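Local coordinates for Cys-Gly metallodipeptidase DUG1 (Saccharomyces cerevisiae, PDB 4G1P), which hydrolyses the dipeptide Cys-Gly as a metal-dependent peptidase and serves as the catalytic component of the complex that degrades glutathione, at residues 6-11 against 149-154; 86-91 against 157-162; 408-413 against 465-470. All coordinates share one frame; numbering follows the deposited sequence.

Contact 1: 6-11 against 149-154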
ATOM      1  N   THR A   6      48.868  -3.398  17.488  1.00 30.70           N
ATOM      2  CA  THR A   6      48.443  -4.398  18.457  1.00 33.25           C
ATOM      3  C   THR A   6      47.891  -3.730  19.709  1.00 29.49           C
ATOM      4  O   THR A   6      46.980  -4.247  20.346  1.00 29.61           O
ATOM      5  CB  THR A   6      49.598  -5.336  18.849  1.00 34.83           C
ATOM      6  OG1 THR A   6      50.595  -4.597  19.560  1.00 50.31           O
ATOM      7  CG2 THR A   6      50.222  -5.956  17.614  1.00 36.71           C
ATOM      8  N   SER A   7      48.450  -2.575  20.052  1.00 29.01           N
ATOM      9  CA  SER A   7      47.954  -1.790  21.172  1.00 29.81           C
ATOM     10  C   SER A   7      46.539  -1.328  20.858  1.00 28.87           C
ATOM     11  O   SER A   7      45.621  -1.514  21.651  1.00 25.99           O
ATOM     12  CB  SER A   7      48.852  -0.578  21.409  1.00 32.45           C
ATOM     13  OG  SER A   7      49.779  -0.821  22.449  1.00 39.81           O
ATOM     14  N   VAL A   8      46.382  -0.726  19.684  1.00 30.17           N
ATOM     15  CA  VAL A   8      45.082  -0.276  19.199  1.00 28.12           C
ATOM     16  C   VAL A   8      44.095  -1.444  19.047  1.00 24.87           C
ATOM     17  O   VAL A   8      42.947  -1.347  19.466  1.00 21.56           O
ATOM     18  CB  VAL A   8      45.211   0.523  17.871  1.00 27.37           C
ATOM     19  CG1 VAL A   8      43.869   1.114  17.458  1.00 23.36           C
ATOM     20  CG2 VAL A   8      46.203   1.643  18.030  1.00 24.10           C
ATOM     21  N   PHE A   9      44.551  -2.551  18.475  1.00 23.79           N
ATOM     22  CA  PHE A   9      43.695  -3.724  18.344  1.00 23.52           C
ATOM     23  C   PHE A   9      43.208  -4.249  19.699  1.00 26.14           C
ATOM     24  O   PHE A   9      42.076  -4.721  19.825  1.00 26.84           O
ATOM     25  CB  PHE A   9      44.414  -4.842  17.591  1.00 22.82           C
ATOM     26  CG  PHE A   9      44.524  -4.604  16.126  1.00 21.11           C
ATOM     27  CD1 PHE A   9      44.115  -3.398  15.568  1.00 23.21           C
ATOM     28  CD2 PHE A   9      45.007  -5.587  15.296  1.00 17.67           C
ATOM     29  CE1 PHE A   9      44.213  -3.171  14.204  1.00 22.51           C
ATOM     30  CE2 PHE A   9      45.095  -5.372  13.936  1.00 20.81           C
ATOM     31  CZ  PHE A   9      44.700  -4.160  13.389  1.00 20.15           C
ATOM     32  N   GLN A  10      44.065  -4.164  20.709  1.00 24.70           N
ATOM     33  CA  GLN A  10      43.721  -4.620  22.042  1.00 23.15           C
ATOM     34  C   GLN A  10      42.695  -3.705  22.703  1.00 23.96           C
ATOM     35  O   GLN A  10      41.784  -4.161  23.413  1.00 19.47           O
ATOM     36  CB  GLN A  10      44.966  -4.698  22.905  1.00 21.46           C
ATOM     37  CG  GLN A  10      45.824  -5.899  22.623  1.00 25.35           C
ATOM     38  CD  GLN A  10      47.106  -5.869  23.433  1.00 27.65           C
ATOM     39  OE1 GLN A  10      47.262  -5.024  24.321  1.00 25.48           O
ATOM     40  NE2 GLN A  10      48.027  -6.797  23.142  1.00 19.53           N
ATOM     41  N   LYS A  11      42.850  -2.409  22.486  1.00 21.97           N
ATOM     42  CA  LYS A  11      41.927  -1.475  23.095  1.00 22.24           C
ATOM     43  C   LYS A  11      40.568  -1.593  22.431  1.00 22.33           C
ATOM     44  O   LYS A  11      39.547  -1.341  23.054  1.00 21.97           O
ATOM     45  CB  LYS A  11      42.462  -0.051  23.021  1.00 23.41           C
ATOM     46  CG  LYS A  11      43.397   0.280  24.170  1.00 29.34           C
ATOM     47  CD  LYS A  11      42.770  -0.083  25.508  1.00 27.55           C
ATOM     48  CE  LYS A  11      43.808  -0.142  26.627  1.00 30.41           C
ATOM     49  NZ  LYS A  11      43.166  -0.153  27.978  1.00 35.04           N
ATOM     50  N   VAL A 149      38.810   6.195  16.776  1.00 17.98           N
ATOM     51  CA  VAL A 149      39.488   7.332  17.389  1.00 20.45           C
ATOM     52  C   VAL A 149      39.659   7.089  18.892  1.00 21.37           C
ATOM     53  O   VAL A 149      40.719   7.334  19.451  1.00 26.24           O
ATOM     54  CB  VAL A 149      38.762   8.659  17.141  1.00 18.18           C
ATOM     55  CG1 VAL A 149      39.404   9.758  17.944  1.00 19.42           C
ATOM     56  CG2 VAL A 149      38.792   9.008  15.681  1.00 16.33           C
ATOM     57  N   ASP A 150      38.631   6.552  19.530  1.00 18.76           N
ATOM     58  CA  ASP A 150      38.706   6.280  20.948  1.00 20.62           C
ATOM     59  C   ASP A 150      39.795   5.265  21.268  1.00 24.50           C
ATOM     60  O   ASP A 150      40.485   5.386  22.274  1.00 22.34           O
ATOM     61  CB  ASP A 150      37.363   5.783  21.475  1.00 17.30           C
ATOM     62  CG  ASP A 150      36.368   6.896  21.650  1.00 22.26           C
ATOM     63  OD1 ASP A 150      36.798   8.070  21.648  1.00 22.99           O
ATOM     64  OD2 ASP A 150      35.161   6.601  21.795  1.00 20.79           O
ATOM     65  N   ALA A 151      39.943   4.261  20.417  1.00 22.16           N
ATOM     66  CA  ALA A 151      40.857   3.178  20.725  1.00 20.37           C
ATOM     67  C   ALA A 151      42.303   3.653  20.649  1.00 25.93           C
ATOM     68  O   ALA A 151      43.112   3.300  21.501  1.00 26.57           O
ATOM     69  CB  ALA A 151      40.624   2.007  19.799  1.00 19.67           C
ATOM     70  N   PHE A 152      42.623   4.443  19.625  1.00 23.48           N
ATOM     71  CA  PHE A 152      43.924   5.090  19.543  1.00 26.61           C
ATOM     72  C   PHE A 152      44.161   5.885  20.824  1.00 30.35           C
ATOM     73  O   PHE A 152      45.244   5.829  21.417  1.00 29.78           O
ATOM     74  CB  PHE A 152      44.022   6.009  18.310  1.00 24.23           C
ATOM     75  CG  PHE A 152      44.442   5.298  17.053  1.00 23.95           C
ATOM     76  CD1 PHE A 152      43.497   4.731  16.210  1.00 22.48           C
ATOM     77  CD2 PHE A 152      45.783   5.173  16.730  1.00 24.29           C
ATOM     78  CE1 PHE A 152      43.881   4.060  15.052  1.00 23.69           C
ATOM     79  CE2 PHE A 152      46.180   4.500  15.578  1.00 23.86           C
ATOM     80  CZ  PHE A 152      45.227   3.944  14.737  1.00 27.30           C
ATOM     81  N   LYS A 153      43.134   6.604  21.262  1.00 26.55           N
ATOM     82  CA  LYS A 153      43.258   7.429  22.452  1.00 27.83           C
ATOM     83  C   LYS A 153      43.564   6.584  23.688  1.00 27.09           C
ATOM     84  O   LYS A 153      44.523   6.850  24.401  1.00 31.38           O
ATOM     85  CB  LYS A 153      42.003   8.272  22.655  1.00 28.55           C
ATOM     86  CG  LYS A 153      42.273   9.765  22.757  1.00 34.04           C
ATOM     87  CD  LYS A 153      41.132  10.588  22.155  1.00 29.71           C
ATOM     88  CE  LYS A 153      39.783  10.114  22.690  1.00 39.75           C
ATOM     89  NZ  LYS A 153      38.626  10.551  21.845  1.00 35.05           N
ATOM     90  N   ALA A 154      42.771   5.547  23.919  1.00 25.76           N
ATOM     91  CA  ALA A 154      42.936   4.690  25.095  1.00 24.61           C
ATOM     92  C   ALA A 154      44.237   3.892  25.079  1.00 29.78           C
ATOM     93  O   ALA A 154      44.732   3.482  26.126  1.00 28.63           O
ATOM     94  CB  ALA A 154      41.757   3.743  25.236  1.00 21.62           C
TER
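Val8 lays both its methyl groups on one face of the Phe152 ring, and this pairing carries much of the packing between helix 5-14 and helix 135-154. The pair is a steep helix-helix crossing on the alpha/beta scaffold of an M20 family peptidase: the short segments approach to 8.2 Å between axes, with their N-to-C directions 115° apart. Helix 135-154 bears the zinc ligand Asp137 near its start, whereas the contact lies at its far end, away from the metal site.

CG2 of Val8 makes the CH-pi contact, standing 3.9 Å from the centroid of the Phe152 ring and 18° off its normal. With CG1 anti to the backbone N, that second methyl is set over the CD1-CE1 side of the same face. CB of Phe152 points away from helix 5-14, yet the ring itself comes back toward it, and it also meets Phe159 edge-to-face and Ala469 of helix 458-477. An alanine in place of Phe152 would probably open a gap beneath Val8 and deprive Phe159 of one of its two edge-to-face partners.

Ala151 adds to the same interface, its CB lying 4.1 Å from Val8 CG1. One turn further along the first helix, Lys11 illustrates how a charged residue can lend its aliphatic part to such an interface. Lys11 CB sits 3.7 Å from Ala151 O. Next, Lys11 CG comes to 3.8 Å from Ala154 C. A bend at chi2 (-50°) directs Lys11 CD onward, and it stays 4.0 Å from Ala154 CB. Beyond it the chain runs nearly straight, and the last carbon, Lys11 CE, comes to 3.8 Å from Ala154 O.

Contact 2: 86-91 against 157-162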
ATOM      1  N   SER A  86      33.114  17.388  11.151  1.00 21.17           N
ATOM      2  CA  SER A  86      34.028  17.511  12.267  1.00 23.02           C
ATOM      3  C   SER A  86      35.447  17.119  11.867  1.00 24.76           C
ATOM      4  O   SER A  86      35.667  16.494  10.829  1.00 24.52           O
ATOM      5  CB  SER A  86      33.551  16.658  13.434  1.00 25.11           C
ATOM      6  OG  SER A  86      33.730  15.283  13.168  1.00 27.13           O
ATOM      7  N   ARG A  87      36.414  17.511  12.686  1.00 25.40           N
ATOM      8  CA  ARG A  87      37.797  17.143  12.446  1.00 23.32           C
ATOM      9  C   ARG A  87      38.342  16.537  13.719  1.00 26.28           C
ATOM     10  O   ARG A  87      37.911  16.887  14.826  1.00 27.79           O
ATOM     11  CB  ARG A  87      38.642  18.352  12.028  1.00 22.81           C
ATOM     12  CG  ARG A  87      37.825  19.562  11.555  1.00 30.66           C
ATOM     13  CD  ARG A  87      38.676  20.777  11.126  1.00 28.46           C
ATOM     14  NE  ARG A  87      39.118  20.626   9.749  1.00 30.57           N
ATOM     15  CZ  ARG A  87      38.598  21.272   8.714  1.00 28.32           C
ATOM     16  NH1 ARG A  87      37.630  22.158   8.878  1.00 23.26           N
ATOM     17  NH2 ARG A  87      39.069  21.037   7.503  1.00 33.67           N
ATOM     18  N   PHE A  88      39.268  15.602  13.563  1.00 25.79           N
ATOM     19  CA  PHE A  88      40.042  15.112  14.694  1.00 25.05           C
ATOM     20  C   PHE A  88      41.523  15.182  14.347  1.00 24.28           C
ATOM     21  O   PHE A  88      42.005  14.475  13.463  1.00 21.97           O
ATOM     22  CB  PHE A  88      39.639  13.695  15.106  1.00 20.81           C
ATOM     23  CG  PHE A  88      40.382  13.195  16.302  1.00 23.45           C
ATOM     24  CD1 PHE A  88      41.589  12.521  16.155  1.00 22.88           C
ATOM     25  CD2 PHE A  88      39.896  13.421  17.581  1.00 23.44           C
ATOM     26  CE1 PHE A  88      42.285  12.071  17.260  1.00 21.72           C
ATOM     27  CE2 PHE A  88      40.590  12.974  18.690  1.00 23.83           C
ATOM     28  CZ  PHE A  88      41.782  12.301  18.534  1.00 22.66           C
ATOM     29  N   GLY A  89      42.229  16.049  15.062  1.00 30.72           N
ATOM     30  CA  GLY A  89      43.618  16.350  14.782  1.00 28.23           C
ATOM     31  C   GLY A  89      43.770  17.506  13.805  1.00 29.79           C
ATOM     32  O   GLY A  89      42.913  17.734  12.950  1.00 26.51           O
ATOM     33  N   SER A  90      44.862  18.249  13.939  1.00 32.05           N
ATOM     34  CA  SER A  90      45.175  19.305  12.985  1.00 34.73           C
ATOM     35  C   SER A  90      46.675  19.448  12.834  1.00 32.96           C
ATOM     36  O   SER A  90      47.225  20.539  12.978  1.00 37.38           O
ATOM     37  CB  SER A  90      44.514  20.645  13.360  1.00 39.59           C
ATOM     38  OG  SER A  90      44.614  20.931  14.747  1.00 43.14           O
ATOM     39  N   ASP A  91      47.321  18.326  12.540  1.00 30.17           N
ATOM     40  CA  ASP A  91      48.755  18.288  12.297  1.00 29.02           C
ATOM     41  C   ASP A  91      49.031  18.500  10.816  1.00 31.15           C
ATOM     42  O   ASP A  91      48.666  17.677   9.987  1.00 30.71           O
ATOM     43  CB  ASP A  91      49.327  16.955  12.764  1.00 27.25           C
ATOM     44  CG  ASP A  91      50.835  16.891  12.660  1.00 35.30           C
ATOM     45  OD1 ASP A  91      51.427  17.556  11.783  1.00 35.53           O
ATOM     46  OD2 ASP A  91      51.440  16.147  13.459  1.00 43.51           O
ATOM     47  N   GLN A 157      48.379   5.605  21.711  1.00 37.28           N
ATOM     48  CA  GLN A 157      49.067   5.533  20.436  1.00 35.52           C
ATOM     49  C   GLN A 157      48.733   6.750  19.559  1.00 36.55           C
ATOM     50  O   GLN A 157      47.614   7.260  19.575  1.00 35.23           O
ATOM     51  CB  GLN A 157      48.654   4.243  19.757  1.00 32.72           C
ATOM     52  CG  GLN A 157      49.784   3.369  19.320  1.00 45.74           C
ATOM     53  CD  GLN A 157      50.785   3.002  20.415  1.00 49.58           C
ATOM     54  OE1 GLN A 157      51.962   2.774  20.128  1.00 49.94           O
ATOM     55  NE2 GLN A 157      50.322   2.919  21.662  1.00 43.49           N
ATOM     56  N   GLU A 158      49.707   7.225  18.796  1.00 39.25           N
ATOM     57  CA  GLU A 158      49.503   8.415  17.971  1.00 37.45           C
ATOM     58  C   GLU A 158      48.506   8.168  16.835  1.00 33.40           C
ATOM     59  O   GLU A 158      48.648   7.204  16.079  1.00 33.64           O
ATOM     60  CB  GLU A 158      50.838   8.888  17.401  1.00 36.47           C
ATOM     61  CG  GLU A 158      50.808  10.288  16.849  1.00 41.08           C
ATOM     62  CD  GLU A 158      52.138  10.702  16.257  1.00 54.79           C
ATOM     63  OE1 GLU A 158      53.177  10.110  16.629  1.00 64.39           O
ATOM     64  OE2 GLU A 158      52.145  11.621  15.412  1.00 58.88           O
ATOM     65  N   PHE A 159      47.497   9.029  16.715  1.00 31.86           N
ATOM     66  CA  PHE A 159      46.540   8.903  15.617  1.00 27.63           C
ATOM     67  C   PHE A 159      47.235   9.257  14.300  1.00 26.97           C
ATOM     68  O   PHE A 159      47.851  10.309  14.187  1.00 28.59           O
ATOM     69  CB  PHE A 159      45.304   9.777  15.843  1.00 21.81           C
ATOM     70  CG  PHE A 159      44.128   9.391  14.975  1.00 24.12           C
ATOM     71  CD1 PHE A 159      43.498   8.173  15.143  1.00 19.80           C
ATOM     72  CD2 PHE A 159      43.668  10.241  13.988  1.00 21.57           C
ATOM     73  CE1 PHE A 159      42.437   7.819  14.353  1.00 20.68           C
ATOM     74  CE2 PHE A 159      42.602   9.890  13.198  1.00 20.73           C
ATOM     75  CZ  PHE A 159      41.986   8.675  13.373  1.00 19.57           C
ATOM     76  N   PRO A 160      47.149   8.370  13.302  1.00 23.89           N
ATOM     77  CA  PRO A 160      48.046   8.504  12.152  1.00 20.90           C
ATOM     78  C   PRO A 160      47.660   9.571  11.129  1.00 25.06           C
ATOM     79  O   PRO A 160      48.500   9.912  10.294  1.00 24.95           O
ATOM     80  CB  PRO A 160      48.000   7.113  11.518  1.00 23.93           C
ATOM     81  CG  PRO A 160      46.676   6.569  11.914  1.00 22.99           C
ATOM     82  CD  PRO A 160      46.385   7.112  13.274  1.00 22.00           C
ATOM     83  N   VAL A 161      46.433  10.085  11.159  1.00 23.28           N
ATOM     84  CA  VAL A 161      46.044  11.093  10.175  1.00 22.81           C
ATOM     85  C   VAL A 161      45.199  12.188  10.804  1.00 22.10           C
ATOM     86  O   VAL A 161      44.869  12.112  11.968  1.00 21.46           O
ATOM     87  CB  VAL A 161      45.242  10.492   8.981  1.00 23.20           C
ATOM     88  CG1 VAL A 161      45.991   9.336   8.306  1.00 18.64           C
ATOM     89  CG2 VAL A 161      43.844  10.062   9.435  1.00 20.58           C
ATOM     90  N   ASN A 162      44.864  13.212  10.030  1.00 21.37           N
ATOM     91  CA  ASN A 162      43.836  14.149  10.439  1.00 24.09           C
ATOM     92  C   ASN A 162      42.507  13.660   9.890  1.00 26.33           C
ATOM     93  O   ASN A 162      42.343  13.546   8.679  1.00 25.70           O
ATOM     94  CB  ASN A 162      44.126  15.547   9.914  1.00 24.34           C
ATOM     95  CG  ASN A 162      45.481  16.069  10.359  1.00 27.36           C
ATOM     96  OD1 ASN A 162      45.760  16.193  11.552  1.00 26.33           O
ATOM     97  ND2 ASN A 162      46.331  16.369   9.398  1.00 26.38           N
TER
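Phe88 and Phe159 form a T-shaped pair, the edge of the Phe88 ring directed at the face of Phe159. Their planes stand at 86° and their centroids are 5.3 Å apart. The leading edge is the CD1-CE1 side of Phe88: Phe88 CD1 comes to 3.8 Å from Phe159 CD2, while Phe88 CE1 lies near CG and CD2 of Phe159. Phe88 and Phe159 both also touch Val149 of helix 135-154, and Phe88 touches Lys153 too.

Asn162 takes a different direction and turns its amide on the backbone of Asp91. Asn162 OD1 accepts from Asp91 N at 2.8 Å, and Asn162 ND2 donates to Asp91 O at 2.7 Å, almost straight at 167°. Two bonds thus fix the rotation of the amide and hold the chain just past strand 83-88 against the start of strand 162-168, its antiparallel neighbour in the central sheet of the catalytic domain. Between these groups passes Gly89, whose positive phi (90°) is one that glycine adopts readily.

The Asp91 carboxylate looks elsewhere, to Ser93 and Lys94. Asp91 OD2 lies 5.0 Å from Glu158 OE2, and because Lys94 forms salt bridges with both acids, its ammonium group probably offsets the repulsion between these like charges.

Contact 3: 408-413 against 465-470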
ATOM      1  N   LEU A 408      45.945  -8.127   7.265  1.00 20.17           N
ATOM      2  CA  LEU A 408      46.396  -8.168   8.642  1.00 20.62           C
ATOM      3  C   LEU A 408      45.341  -8.709   9.590  1.00 26.69           C
ATOM      4  O   LEU A 408      45.654  -9.522  10.449  1.00 34.19           O
ATOM      5  CB  LEU A 408      46.794  -6.769   9.092  1.00 23.21           C
ATOM      6  CG  LEU A 408      47.215  -6.651  10.546  1.00 22.65           C
ATOM      7  CD1 LEU A 408      48.445  -7.520  10.776  1.00 23.34           C
ATOM      8  CD2 LEU A 408      47.499  -5.192  10.873  1.00 19.23           C
ATOM      9  N   VAL A 409      44.096  -8.261   9.431  1.00 24.11           N
ATOM     10  CA  VAL A 409      43.031  -8.597  10.368  1.00 20.36           C
ATOM     11  C   VAL A 409      42.380  -9.932  10.041  1.00 23.42           C
ATOM     12  O   VAL A 409      42.183 -10.768  10.920  1.00 27.15           O
ATOM     13  CB  VAL A 409      41.932  -7.503  10.398  1.00 22.23           C
ATOM     14  CG1 VAL A 409      40.786  -7.907  11.312  1.00 20.21           C
ATOM     15  CG2 VAL A 409      42.512  -6.161  10.820  1.00 21.33           C
ATOM     16  N   TYR A 410      42.032 -10.137   8.780  1.00 24.64           N
ATOM     17  CA  TYR A 410      41.326 -11.357   8.400  1.00 23.20           C
ATOM     18  C   TYR A 410      42.215 -12.464   7.824  1.00 25.96           C
ATOM     19  O   TYR A 410      41.713 -13.509   7.411  1.00 32.21           O
ATOM     20  CB  TYR A 410      40.206 -11.043   7.414  1.00 25.64           C
ATOM     21  CG  TYR A 410      39.085 -10.209   7.973  1.00 23.10           C
ATOM     22  CD1 TYR A 410      38.107 -10.777   8.775  1.00 19.08           C
ATOM     23  CD2 TYR A 410      38.986  -8.851   7.666  1.00 21.76           C
ATOM     24  CE1 TYR A 410      37.063 -10.014   9.263  1.00 21.85           C
ATOM     25  CE2 TYR A 410      37.955  -8.077   8.156  1.00 17.43           C
ATOM     26  CZ  TYR A 410      36.991  -8.662   8.953  1.00 22.62           C
ATOM     27  OH  TYR A 410      35.953  -7.894   9.440  1.00 21.75           O
ATOM     28  N   GLY A 411      43.524 -12.239   7.781  1.00 31.76           N
ATOM     29  CA  GLY A 411      44.459 -13.274   7.377  1.00 28.30           C
ATOM     30  C   GLY A 411      44.384 -13.737   5.931  1.00 33.77           C
ATOM     31  O   GLY A 411      45.024 -14.725   5.571  1.00 37.85           O
ATOM     32  N   VAL A 412      43.595 -13.049   5.107  1.00 30.55           N
ATOM     33  CA  VAL A 412      43.570 -13.301   3.665  1.00 30.03           C
ATOM     34  C   VAL A 412      43.540 -11.961   2.975  1.00 32.15           C
ATOM     35  O   VAL A 412      43.247 -10.952   3.603  1.00 34.42           O
ATOM     36  CB  VAL A 412      42.325 -14.085   3.210  1.00 31.84           C
ATOM     37  CG1 VAL A 412      42.387 -15.520   3.680  1.00 37.60           C
ATOM     38  CG2 VAL A 412      41.055 -13.412   3.720  1.00 33.76           C
ATOM     39  N   ASP A 413      43.852 -11.935   1.689  1.00 35.21           N
ATOM     40  CA  ASP A 413      43.713 -10.699   0.932  1.00 32.87           C
ATOM     41  C   ASP A 413      42.270 -10.594   0.454  1.00 31.79           C
ATOM     42  O   ASP A 413      41.657 -11.590   0.080  1.00 35.79           O
ATOM     43  CB  ASP A 413      44.708 -10.638  -0.234  1.00 31.21           C
ATOM     44  CG  ASP A 413      46.162 -10.529   0.233  1.00 41.00           C
ATOM     45  OD1 ASP A 413      46.524  -9.501   0.854  1.00 38.36           O
ATOM     46  OD2 ASP A 413      46.950 -11.467  -0.029  1.00 47.19           O
ATOM     47  N   MET A 465      36.543  -2.597  12.531  1.00 17.03           N
ATOM     48  CA  MET A 465      37.128  -1.484  13.265  1.00 17.43           C
ATOM     49  C   MET A 465      38.642  -1.572  13.222  1.00 18.42           C
ATOM     50  O   MET A 465      39.333  -0.586  12.932  1.00 18.97           O
ATOM     51  CB  MET A 465      36.644  -1.470  14.709  1.00 17.10           C
ATOM     52  CG  MET A 465      35.347  -0.699  14.903  1.00 18.17           C
ATOM     53  SD  MET A 465      34.814  -0.626  16.629  1.00 17.17           S
ATOM     54  CE  MET A 465      34.261  -2.316  16.882  1.00 15.70           C
ATOM     55  N   LYS A 466      39.145  -2.769  13.510  1.00 19.09           N
ATOM     56  CA  LYS A 466      40.564  -3.039  13.454  1.00 16.52           C
ATOM     57  C   LYS A 466      41.050  -2.816  12.034  1.00 18.27           C
ATOM     58  O   LYS A 466      42.150  -2.312  11.835  1.00 18.55           O
ATOM     59  CB  LYS A 466      40.850  -4.465  13.921  1.00 17.55           C
ATOM     60  CG  LYS A 466      40.498  -4.694  15.388  1.00 17.62           C
ATOM     61  CD  LYS A 466      40.656  -6.146  15.799  1.00 19.11           C
ATOM     62  CE  LYS A 466      40.545  -6.319  17.314  1.00 21.47           C
ATOM     63  NZ  LYS A 466      40.772  -7.722  17.753  1.00 20.44           N
ATOM     64  N   THR A 467      40.226  -3.160  11.045  1.00 15.25           N
ATOM     65  CA  THR A 467      40.627  -2.940   9.660  1.00 18.10           C
ATOM     66  C   THR A 467      40.673  -1.444   9.338  1.00 19.68           C
ATOM     67  O   THR A 467      41.574  -0.965   8.638  1.00 18.46           O
ATOM     68  CB  THR A 467      39.732  -3.698   8.651  1.00 19.88           C
ATOM     69  OG1 THR A 467      39.883  -5.106   8.843  1.00 18.89           O
ATOM     70  CG2 THR A 467      40.131  -3.372   7.214  1.00 16.50           C
ATOM     71  N   MET A 468      39.716  -0.701   9.868  1.00 16.24           N
ATOM     72  CA  MET A 468      39.739   0.740   9.707  1.00 17.10           C
ATOM     73  C   MET A 468      40.982   1.334  10.377  1.00 18.06           C
ATOM     74  O   MET A 468      41.605   2.261   9.855  1.00 20.57           O
ATOM     75  CB  MET A 468      38.476   1.368  10.306  1.00 18.05           C
ATOM     76  CG  MET A 468      37.175   1.088   9.577  1.00 13.89           C
ATOM     77  SD  MET A 468      35.833   1.773  10.582  1.00 20.81           S
ATOM     78  CE  MET A 468      34.444   1.835   9.443  1.00 15.54           C
ATOM     79  N   ALA A 469      41.340   0.814  11.542  1.00 14.53           N
ATOM     80  CA  ALA A 469      42.512   1.322  12.243  1.00 16.87           C
ATOM     81  C   ALA A 469      43.806   1.079  11.456  1.00 19.10           C
ATOM     82  O   ALA A 469      44.642   1.969  11.314  1.00 19.60           O
ATOM     83  CB  ALA A 469      42.607   0.694  13.619  1.00 19.18           C
ATOM     84  N   ALA A 470      43.977  -0.129  10.938  1.00 16.96           N
ATOM     85  CA  ALA A 470      45.212  -0.440  10.240  1.00 21.71           C
ATOM     86  C   ALA A 470      45.272   0.323   8.928  1.00 21.46           C
ATOM     87  O   ALA A 470      46.332   0.812   8.526  1.00 19.66           O
ATOM     88  CB  ALA A 470      45.350  -1.926  10.006  1.00 20.06           C
TER
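Lys466 meets Val409 through its CB, which lies 3.9 Å from Val409 CG2. From CG onward the lysine chain is extended and leads away from helix 397-410, carrying NZ to a salt bridge with Asp13 of the N-terminal region. The contact therefore uses the root of the side chain and spends the charge on another partner.

Thr467 comes next and meets two residues of the other helix. Its OG1 is anti to the carbonyl carbon (chi1 -64°), lying 3.5 Å from both CB and CG2 of Val409. The same oxygen is 3.6 Å from Tyr410 CE2, and the two side chains cross at about a right angle. A hydroxyl set among carbons needs a polar mate, and here it has one in the carbonyl O of Gly463, a turn earlier in its own helix.

The arrangement is helix-helix packing within the catalytic domain of the M20 fold. The long C-terminal helix 458-477 lies against the last turn of helix 397-410, which ends at Tyr410; Gly411, the next residue, leaves the helix with a positive phi of 66°. Tyr410 also packs edge-to-face with Trp203.

One turn beyond Lys466, Ala470 presents its CB to Leu408, whose CD2 approaches to 4.0 Å. Leu408 also touches Phe9, while Ala470 meets Ala405 and Leu5.

How the contacts relate
From the N terminus, helix 5-14 opens contact 1, which closes only when the end of helix 135-154 comes back to it. Strand 83-88 has meanwhile opened contact 2, and the loop 157-162, just past that helix, closes it; the two loops therefore cross. Contact 3 follows in series, joining helix 397-410 to the C-terminal helix 458-477. Contacts 1 and 2 touch directly, Val149 packing on Phe88. Contacts 1 and 3 touch through Phe9 and also where Phe152 meets Ala469. Contacts 2 and 3 do not touch. Together they tie the N-terminal helix, one end of sheet strands 83-88 and 162-168, and the final helix into one flank of the chain.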